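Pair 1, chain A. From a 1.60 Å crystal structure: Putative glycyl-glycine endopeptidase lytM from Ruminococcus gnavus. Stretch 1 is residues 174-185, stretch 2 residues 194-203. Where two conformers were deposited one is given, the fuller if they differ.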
# COMPACT_ATOMS: atom_id res chain seq x y z
N TYR A 174 11.65 1.89 14.37
CA TYR A 174 12.49 1.02 13.58
C TYR A 174 12.44 1.42 12.14
O TYR A 174 11.36 1.48 11.59
CB TYR A 174 11.96 -0.41 13.77
CG TYR A 174 12.61 -1.51 12.96
CD1 TYR A 174 13.93 -1.89 13.19
CD2 TYR A 174 11.90 -2.20 11.99
CE1 TYR A 174 14.48 -2.94 12.45
CE2 TYR A 174 12.46 -3.24 11.29
CZ TYR A 174 13.75 -3.61 11.52
OH TYR A 174 14.35 -4.64 10.80
N TYR A 175 13.61 1.69 11.55
CA TYR A 175 13.72 2.18 10.16
C TYR A 175 14.60 1.20 9.42
O TYR A 175 15.78 1.03 9.75
CB TYR A 175 14.33 3.58 10.12
CG TYR A 175 13.62 4.63 10.94
CD1 TYR A 175 13.82 4.71 12.32
CD2 TYR A 175 12.82 5.59 10.33
CE1 TYR A 175 13.19 5.68 13.11
CE2 TYR A 175 12.20 6.56 11.09
CZ TYR A 175 12.36 6.61 12.48
OH TYR A 175 11.67 7.59 13.22
N ALA A 176 14.05 0.56 8.39
CA ALA A 176 14.72 -0.55 7.70
C ALA A 176 14.80 -0.41 6.17
O ALA A 176 14.12 0.42 5.55
CB ALA A 176 14.05 -1.90 8.08
N HIS A 177 15.73 -1.20 5.62
CA HIS A 177 16.06 -1.30 4.18
C HIS A 177 16.79 -0.10 3.62
O HIS A 177 16.82 0.08 2.38
CB HIS A 177 14.83 -1.65 3.35
CG HIS A 177 14.08 -2.83 3.87
ND1 HIS A 177 14.66 -4.07 3.99
CD2 HIS A 177 12.83 -2.94 4.39
CE1 HIS A 177 13.80 -4.91 4.55
NE2 HIS A 177 12.68 -4.25 4.81
N LEU A 178 17.43 0.69 4.51
CA LEU A 178 18.16 1.89 4.12
C LEU A 178 19.32 1.55 3.14
O LEU A 178 19.96 0.48 3.24
CB LEU A 178 18.75 2.62 5.34
CG LEU A 178 17.74 3.07 6.41
CD1 LEU A 178 18.54 3.61 7.66
CD2 LEU A 178 16.82 4.14 5.85
N ASP A 179 19.64 2.49 2.27
CA ASP A 179 20.77 2.32 1.36
C ASP A 179 22.04 2.73 2.07
O ASP A 179 23.14 2.21 1.79
CB ASP A 179 20.57 3.20 0.11
CG ASP A 179 21.62 2.95 -0.95
OD1 ASP A 179 21.70 1.79 -1.43
OD2 ASP A 179 22.37 3.92 -1.28
N SER A 180 21.91 3.67 2.99
CA SER A 180 23.04 4.15 3.75
C SER A 180 22.57 4.86 5.00
O SER A 180 21.37 5.20 5.12
CB SER A 180 23.85 5.13 2.89
OG SER A 180 23.16 6.35 2.72
N TYR A 181 23.52 5.12 5.91
CA TYR A 181 23.26 5.81 7.16
C TYR A 181 23.81 7.24 7.20
O TYR A 181 24.82 7.56 6.53
CB TYR A 181 23.92 5.08 8.28
CG TYR A 181 23.42 3.68 8.56
CD1 TYR A 181 22.15 3.43 8.99
CD2 TYR A 181 24.27 2.61 8.48
CE1 TYR A 181 21.75 2.17 9.30
CE2 TYR A 181 23.87 1.33 8.79
CZ TYR A 181 22.60 1.10 9.20
OH TYR A 181 22.22 -0.21 9.54
N ALA A 182 23.17 8.06 8.03
CA ALA A 182 23.73 9.33 8.47
C ALA A 182 24.90 9.03 9.40
O ALA A 182 25.09 7.86 9.80
CB ALA A 182 22.65 10.14 9.16
N GLU A 183 25.70 10.05 9.76
CA GLU A 183 26.85 9.87 10.67
C GLU A 183 26.37 9.76 12.10
O GLU A 183 26.32 10.75 12.82
CB GLU A 183 27.83 11.03 10.55
CG GLU A 183 28.55 10.99 9.27
CD GLU A 183 29.67 12.01 9.17
OE1 GLU A 183 29.99 12.69 10.17
OE2 GLU A 183 30.22 12.10 8.07
N LEU A 184 25.97 8.55 12.48
CA LEU A 184 25.37 8.28 13.78
C LEU A 184 25.90 6.95 14.31
O LEU A 184 26.16 6.00 13.53
CB LEU A 184 23.84 8.20 13.69
CG LEU A 184 23.10 9.46 13.30
CD1 LEU A 184 21.64 9.11 12.93
CD2 LEU A 184 23.13 10.50 14.40
N GLU A 185 26.06 6.89 15.62
CA GLU A 185 26.46 5.67 16.28
C GLU A 185 25.52 5.41 17.42
O GLU A 185 24.87 6.33 17.93
CB GLU A 185 27.86 5.80 16.89
CG GLU A 185 28.92 6.18 15.88
CD GLU A 185 30.31 5.83 16.36
OE1 GLU A 185 30.59 4.63 16.55
OE2 GLU A 185 31.12 6.76 16.55
N ASP A 194 16.07 15.03 12.29
CA ASP A 194 17.47 14.72 11.95
C ASP A 194 17.55 13.59 10.94
O ASP A 194 16.83 12.61 11.06
CB ASP A 194 18.30 14.32 13.16
CG ASP A 194 18.62 15.48 14.10
OD1 ASP A 194 18.36 16.64 13.76
OD2 ASP A 194 19.16 15.19 15.19
N LEU A 195 18.51 13.70 10.03
CA LEU A 195 18.77 12.64 9.08
C LEU A 195 19.20 11.35 9.77
O LEU A 195 20.09 11.37 10.61
CB LEU A 195 19.85 13.10 8.12
CG LEU A 195 20.10 12.18 6.93
CD1 LEU A 195 18.93 12.17 5.91
CD2 LEU A 195 21.41 12.52 6.21
N LEU A 196 18.55 10.25 9.41
CA LEU A 196 18.97 8.91 9.81
C LEU A 196 19.69 8.15 8.70
O LEU A 196 20.50 7.26 8.99
CB LEU A 196 17.78 8.07 10.30
CG LEU A 196 17.05 8.59 11.54
CD1 LEU A 196 15.83 7.67 11.93
CD2 LEU A 196 18.03 8.85 12.74
N GLY A 197 19.40 8.46 7.43
CA GLY A 197 19.99 7.75 6.30
C GLY A 197 19.14 8.01 5.07
O GLY A 197 18.38 8.97 5.05
N TYR A 198 19.32 7.18 4.04
CA TYR A 198 18.58 7.31 2.79
C TYR A 198 17.86 6.04 2.51
O TYR A 198 18.39 4.93 2.74
CB TYR A 198 19.48 7.67 1.60
CG TYR A 198 20.01 9.08 1.77
CD1 TYR A 198 21.15 9.31 2.55
CD2 TYR A 198 19.37 10.15 1.19
CE1 TYR A 198 21.62 10.59 2.73
CE2 TYR A 198 19.84 11.44 1.38
CZ TYR A 198 20.95 11.66 2.14
OH TYR A 198 21.41 12.96 2.31
N MSE A 199 16.63 6.21 2.02
CA MSE A 199 15.73 5.10 1.70
C MSE A 199 16.41 4.17 0.68
O MSE A 199 16.99 4.65 -0.31
CB MSE A 199 14.45 5.61 1.11
CG MSE A 199 13.39 4.56 0.95
SE MSE A 199 11.87 5.16 -0.09
CE MSE A 199 11.12 6.28 1.21
N GLY A 200 16.34 2.86 0.91
CA GLY A 200 16.96 1.93 -0.02
C GLY A 200 16.14 0.69 -0.32
O GLY A 200 14.92 0.66 -0.14
N ASP A 201 16.86 -0.33 -0.80
CA ASP A 201 16.31 -1.64 -1.07
C ASP A 201 17.19 -2.73 -0.54
O ASP A 201 17.29 -3.82 -1.13
CB ASP A 201 16.02 -1.80 -2.57
CG ASP A 201 17.25 -1.63 -3.46
OD1 ASP A 201 18.41 -1.57 -2.96
OD2 ASP A 201 17.03 -1.56 -4.71
N SER A 202 17.83 -2.45 0.59
CA SER A 202 18.76 -3.39 1.19
C SER A 202 18.04 -4.47 1.97
O SER A 202 17.04 -4.23 2.64
CB SER A 202 19.77 -2.65 2.07
OG SER A 202 19.17 -2.09 3.25
N GLY A 203 18.60 -5.67 1.91
CA GLY A 203 18.07 -6.78 2.68
C GLY A 203 18.08 -8.07 1.89
O GLY A 203 18.46 -8.09 0.70
O HOH W 1 14.68 2.31 3.31
O HOH W 2 19.76 -0.05 -1.07

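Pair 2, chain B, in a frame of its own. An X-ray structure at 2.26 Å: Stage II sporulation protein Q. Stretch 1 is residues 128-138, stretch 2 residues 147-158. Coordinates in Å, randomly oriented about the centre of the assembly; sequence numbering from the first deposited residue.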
# COMPACT_ATOMS: atom_id res chain seq x y z
N VAL B 128 -16.18 -22.76 23.22
CA VAL B 128 -14.97 -22.28 23.92
C VAL B 128 -15.38 -21.70 25.27
O VAL B 128 -16.33 -20.90 25.42
CB VAL B 128 -14.14 -21.24 23.06
CG1 VAL B 128 -12.86 -20.68 23.79
CG2 VAL B 128 -13.77 -21.84 21.70
N TYR B 129 -14.66 -22.15 26.28
CA TYR B 129 -14.92 -21.72 27.63
C TYR B 129 -13.61 -21.27 28.12
O TYR B 129 -12.60 -22.01 27.97
CB TYR B 129 -15.38 -22.91 28.44
CG TYR B 129 -16.43 -23.74 27.73
CD1 TYR B 129 -16.06 -24.63 26.70
CD2 TYR B 129 -17.78 -23.62 28.06
CE1 TYR B 129 -17.00 -25.42 26.01
CE2 TYR B 129 -18.77 -24.40 27.37
CZ TYR B 129 -18.34 -25.29 26.34
OH TYR B 129 -19.27 -26.04 25.67
N GLN B 130 -13.58 -20.10 28.73
CA GLN B 130 -12.32 -19.43 28.94
C GLN B 130 -12.54 -18.49 30.10
O GLN B 130 -13.67 -18.23 30.42
CB GLN B 130 -11.96 -18.71 27.63
CG GLN B 130 -11.70 -17.24 27.76
CD GLN B 130 -11.24 -16.59 26.49
OE1 GLN B 130 -10.91 -17.28 25.47
NE2 GLN B 130 -11.21 -15.22 26.52
N SER B 131 -11.49 -18.00 30.75
CA SER B 131 -11.57 -17.36 32.11
C SER B 131 -11.81 -18.28 33.35
O SER B 131 -11.99 -17.79 34.51
CB SER B 131 -12.51 -16.16 32.16
OG SER B 131 -11.98 -15.24 33.14
N LEU B 132 -11.80 -19.61 33.10
CA LEU B 132 -11.89 -20.64 34.13
C LEU B 132 -10.72 -20.53 35.16
O LEU B 132 -9.54 -20.22 34.78
CB LEU B 132 -11.87 -22.01 33.46
CG LEU B 132 -12.92 -22.20 32.35
CD1 LEU B 132 -13.15 -23.67 31.99
CD2 LEU B 132 -14.21 -21.61 32.78
N SER B 133 -11.09 -20.77 36.44
CA SER B 133 -10.25 -20.88 37.63
C SER B 133 -9.71 -22.27 37.70
O SER B 133 -8.59 -22.49 38.21
CB SER B 133 -11.11 -20.82 38.88
OG SER B 133 -11.61 -19.52 39.11
N GLU B 134 -10.55 -23.23 37.29
CA GLU B 134 -10.26 -24.67 37.42
C GLU B 134 -10.78 -25.37 36.24
O GLU B 134 -11.69 -24.88 35.56
CB GLU B 134 -10.97 -25.32 38.62
CG GLU B 134 -11.08 -24.45 39.92
CD GLU B 134 -11.78 -25.21 41.04
OE1 GLU B 134 -11.97 -26.46 40.84
OE2 GLU B 134 -12.14 -24.54 42.08
N VAL B 135 -10.27 -26.57 36.03
CA VAL B 135 -10.69 -27.39 34.91
C VAL B 135 -10.95 -28.78 35.47
O VAL B 135 -10.28 -29.23 36.43
CB VAL B 135 -9.59 -27.34 33.80
CG1 VAL B 135 -9.67 -28.53 32.88
CG2 VAL B 135 -9.79 -26.08 32.99
N SER B 136 -11.97 -29.43 34.93
CA SER B 136 -12.36 -30.74 35.39
C SER B 136 -12.19 -31.70 34.21
O SER B 136 -12.62 -32.85 34.27
CB SER B 136 -13.80 -30.70 35.91
OG SER B 136 -13.99 -29.62 36.86
N VAL B 137 -11.54 -31.23 33.13
CA VAL B 137 -11.30 -32.05 31.92
C VAL B 137 -9.87 -31.92 31.44
O VAL B 137 -9.11 -31.08 31.91
CB VAL B 137 -12.24 -31.67 30.71
CG1 VAL B 137 -13.65 -32.08 30.95
CG2 VAL B 137 -12.20 -30.16 30.41
N GLU B 138 -9.50 -32.76 30.48
CA GLU B 138 -8.20 -32.63 29.81
C GLU B 138 -8.33 -33.03 28.33
O GLU B 138 -9.26 -33.78 27.94
CB GLU B 138 -7.16 -33.51 30.49
CG GLU B 138 -7.35 -34.99 30.16
CD GLU B 138 -6.43 -35.90 30.95
OE1 GLU B 138 -5.25 -35.54 31.15
OE2 GLU B 138 -6.88 -36.97 31.38
N GLN B 147 -22.29 -31.61 31.45
CA GLN B 147 -21.23 -32.13 32.24
C GLN B 147 -20.30 -31.01 32.61
O GLN B 147 -19.79 -30.28 31.73
CB GLN B 147 -20.50 -33.17 31.46
CG GLN B 147 -19.53 -33.89 32.37
CD GLN B 147 -18.66 -34.88 31.62
OE1 GLN B 147 -17.50 -35.01 31.97
NE2 GLN B 147 -19.20 -35.58 30.61
N VAL B 148 -20.10 -30.84 33.92
CA VAL B 148 -19.27 -29.74 34.40
C VAL B 148 -17.88 -29.92 33.85
O VAL B 148 -17.36 -31.05 33.82
CB VAL B 148 -19.18 -29.71 35.92
CG1 VAL B 148 -17.94 -28.96 36.39
CG2 VAL B 148 -20.48 -29.08 36.51
N ILE B 149 -17.30 -28.81 33.39
CA ILE B 149 -15.98 -28.88 32.84
C ILE B 149 -15.03 -27.88 33.46
O ILE B 149 -13.85 -27.90 33.15
CB ILE B 149 -15.97 -28.71 31.32
CG1 ILE B 149 -16.43 -27.32 30.95
CG2 ILE B 149 -16.79 -29.88 30.62
CD1 ILE B 149 -16.63 -27.15 29.46
N GLY B 150 -15.53 -27.02 34.34
CA GLY B 150 -14.59 -26.14 35.03
C GLY B 150 -15.27 -25.21 35.99
O GLY B 150 -16.44 -25.44 36.30
N LYS B 151 -14.55 -24.19 36.49
CA LYS B 151 -15.15 -23.18 37.40
C LYS B 151 -14.92 -21.77 36.85
O LYS B 151 -13.86 -21.50 36.29
CB LYS B 151 -14.60 -23.25 38.83
CG LYS B 151 -15.66 -22.86 39.89
CD LYS B 151 -15.27 -23.09 41.35
CE LYS B 151 -15.35 -24.56 41.91
NZ LYS B 151 -16.63 -25.23 41.53
N SER B 152 -15.90 -20.88 37.03
CA SER B 152 -15.68 -19.52 36.67
C SER B 152 -14.42 -18.96 37.36
O SER B 152 -13.98 -19.45 38.42
CB SER B 152 -16.86 -18.68 37.09
OG SER B 152 -16.72 -18.26 38.44
N GLY B 153 -13.83 -17.93 36.75
CA GLY B 153 -12.78 -17.16 37.41
C GLY B 153 -12.58 -15.81 36.80
O GLY B 153 -13.16 -15.50 35.75
N LYS B 154 -11.75 -15.01 37.46
CA LYS B 154 -11.31 -13.74 36.88
C LYS B 154 -10.08 -13.96 36.00
O LYS B 154 -9.39 -15.03 36.12
CB LYS B 154 -10.91 -12.71 37.94
CG LYS B 154 -11.63 -12.75 39.28
CD LYS B 154 -11.23 -11.46 39.94
CE LYS B 154 -11.49 -11.38 41.44
NZ LYS B 154 -12.65 -10.42 41.69
N ASN B 155 -9.75 -12.90 35.24
CA ASN B 155 -8.94 -12.92 34.06
C ASN B 155 -8.12 -11.71 33.94
O ASN B 155 -8.54 -10.63 34.39
CB ASN B 155 -9.86 -12.71 32.87
CG ASN B 155 -9.61 -13.68 31.87
OD1 ASN B 155 -8.64 -14.49 32.02
ND2 ASN B 155 -10.42 -13.70 30.85
N LEU B 156 -7.03 -11.81 33.21
CA LEU B 156 -6.33 -10.57 32.81
C LEU B 156 -7.02 -9.89 31.63
O LEU B 156 -7.24 -8.69 31.65
CB LEU B 156 -4.84 -10.83 32.55
CG LEU B 156 -4.05 -10.89 33.88
CD1 LEU B 156 -2.61 -11.38 33.64
CD2 LEU B 156 -4.11 -9.57 34.71
N TYR B 157 -7.41 -10.71 30.67
CA TYR B 157 -8.01 -10.27 29.41
C TYR B 157 -9.22 -9.31 29.57
O TYR B 157 -9.19 -8.16 29.08
CB TYR B 157 -8.38 -11.53 28.64
CG TYR B 157 -8.50 -11.34 27.14
CD1 TYR B 157 -7.37 -11.02 26.36
CD2 TYR B 157 -9.72 -11.52 26.51
CE1 TYR B 157 -7.47 -10.87 25.00
CE2 TYR B 157 -9.83 -11.37 25.15
CZ TYR B 157 -8.71 -11.05 24.40
OH TYR B 157 -8.86 -10.90 23.05
N SER B 158 -10.26 -9.76 30.26
CA SER B 158 -11.36 -8.87 30.52
C SER B 158 -11.53 -8.69 32.02
O SER B 158 -12.34 -9.35 32.62
CB SER B 158 -12.65 -9.41 29.86
OG SER B 158 -12.61 -10.83 29.69
O HOH W 3 -12.50 -13.51 28.76
O HOH W 4 -10.55 -16.77 39.55

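Pair 1 and pair 2 share one backbone arrangement, superposing over 14 central residues with an RMSD of 0.5 Å. In each, a strand reaches a corner, at His177(A) or Ser131(B), and the chain beyond it runs antiparallel to the second stretch. Three backbone hydrogen bonds recur. Asp179(A) N donates to Tyr198(A) O (2.8 Å) as Ser133(B) N does to Lys151(B) O (2.9 Å); Tyr198(A) N reaches Ser180(A) O (3.0 Å) as Lys151(B) N reaches Glu134(B) O (3.1 Å); and Ala182(A) N meets Leu196(A) O (2.9 Å) as Ser136(B) N meets Ile149(B) O (3.0 Å).

The apolar centre is much alike in the two pairs. Tyr175(A) matches Tyr129(B), both with chi1 in the m well, and each offers a ring face to an aliphatic methyl: Leu196(A) CD1 lies 3.5 Å from the centroid of the Tyr175(A) ring, and Ile149(B) CD1 lies 3.7 Å from that of Tyr129(B). A flat aromatic face suits a methyl group, which can approach almost along the ring normal. The aliphatic residue also touches the far part of stretch 1, with Leu196(A) CD2 3.6 Å from Leu184(A) CD1 and Ile149(B) CG2 3.8 Å from Val137(B) CG1. Thus pair 1 has Leu with Leu, pair 2 Ile with Val, a different branching that still fills the space, although the CA atoms of Leu184(A) and Val137(B) lie 1.8 Å apart after superposition. At Ala182(A) and Ser136(B), small side chains suit a place close to the facing strand: Ala182(A) CB lies 4.0 Å from Leu195(A) CG, and Ser136(B) OG 4.0 Å from Val148(B) CG1.

Leu178(A) and Leu132(B) almost coincide, their side-chain centres 0.2 Å apart, and both adopt the mt rotamer. Room for them depends partly on a glycine on the second stretch. A CB on Gly197(A) would come 2.2 Å from Ser180(A) O and 3.3 Å from Leu178(A) CD1; one on Gly150(B) would come 2.6 Å from Glu134(B) O and 2.7 Å from Leu132(B) CD1. The bare CA atom lets the strands approach closely, to 3.9 Å between the CA atoms of Tyr181(A) and Gly197(A) and 4.1 Å between those of Val135(B) and Gly150(B).

A second glycine serves the corner. A CB on Gly200(A) would lie 2.4 Å from Asp179(A) N, and one on Gly153(B) 2.4 Å from Ser133(B) OG and 2.9 Å from Ser131(B) O, so neither place has room for a side chain.

The polar solutions differ at the corner. The His177(A) imidazole reaches along stretch 2, where ND1 donates to Ser202(A) O (2.7 Å). The smaller Ser131(B) points toward the other stretch and donates from OG to Gly153(B) O (2.9 Å). Two residues on, the pairs share a water bridge: one water donates to Asp179(A) OD1 (2.7 Å) and accepts from Asp201(A) N (2.9 Å), another donates to Ser133(B) OG (3.0 Å) and accepts from Lys154(B) N (3.0 Å). Asp179(A) points sideways, whereas Ser133(B) points inward, and its OG also makes a very short direct hydrogen bond to Ser152(B) O (2.5 Å).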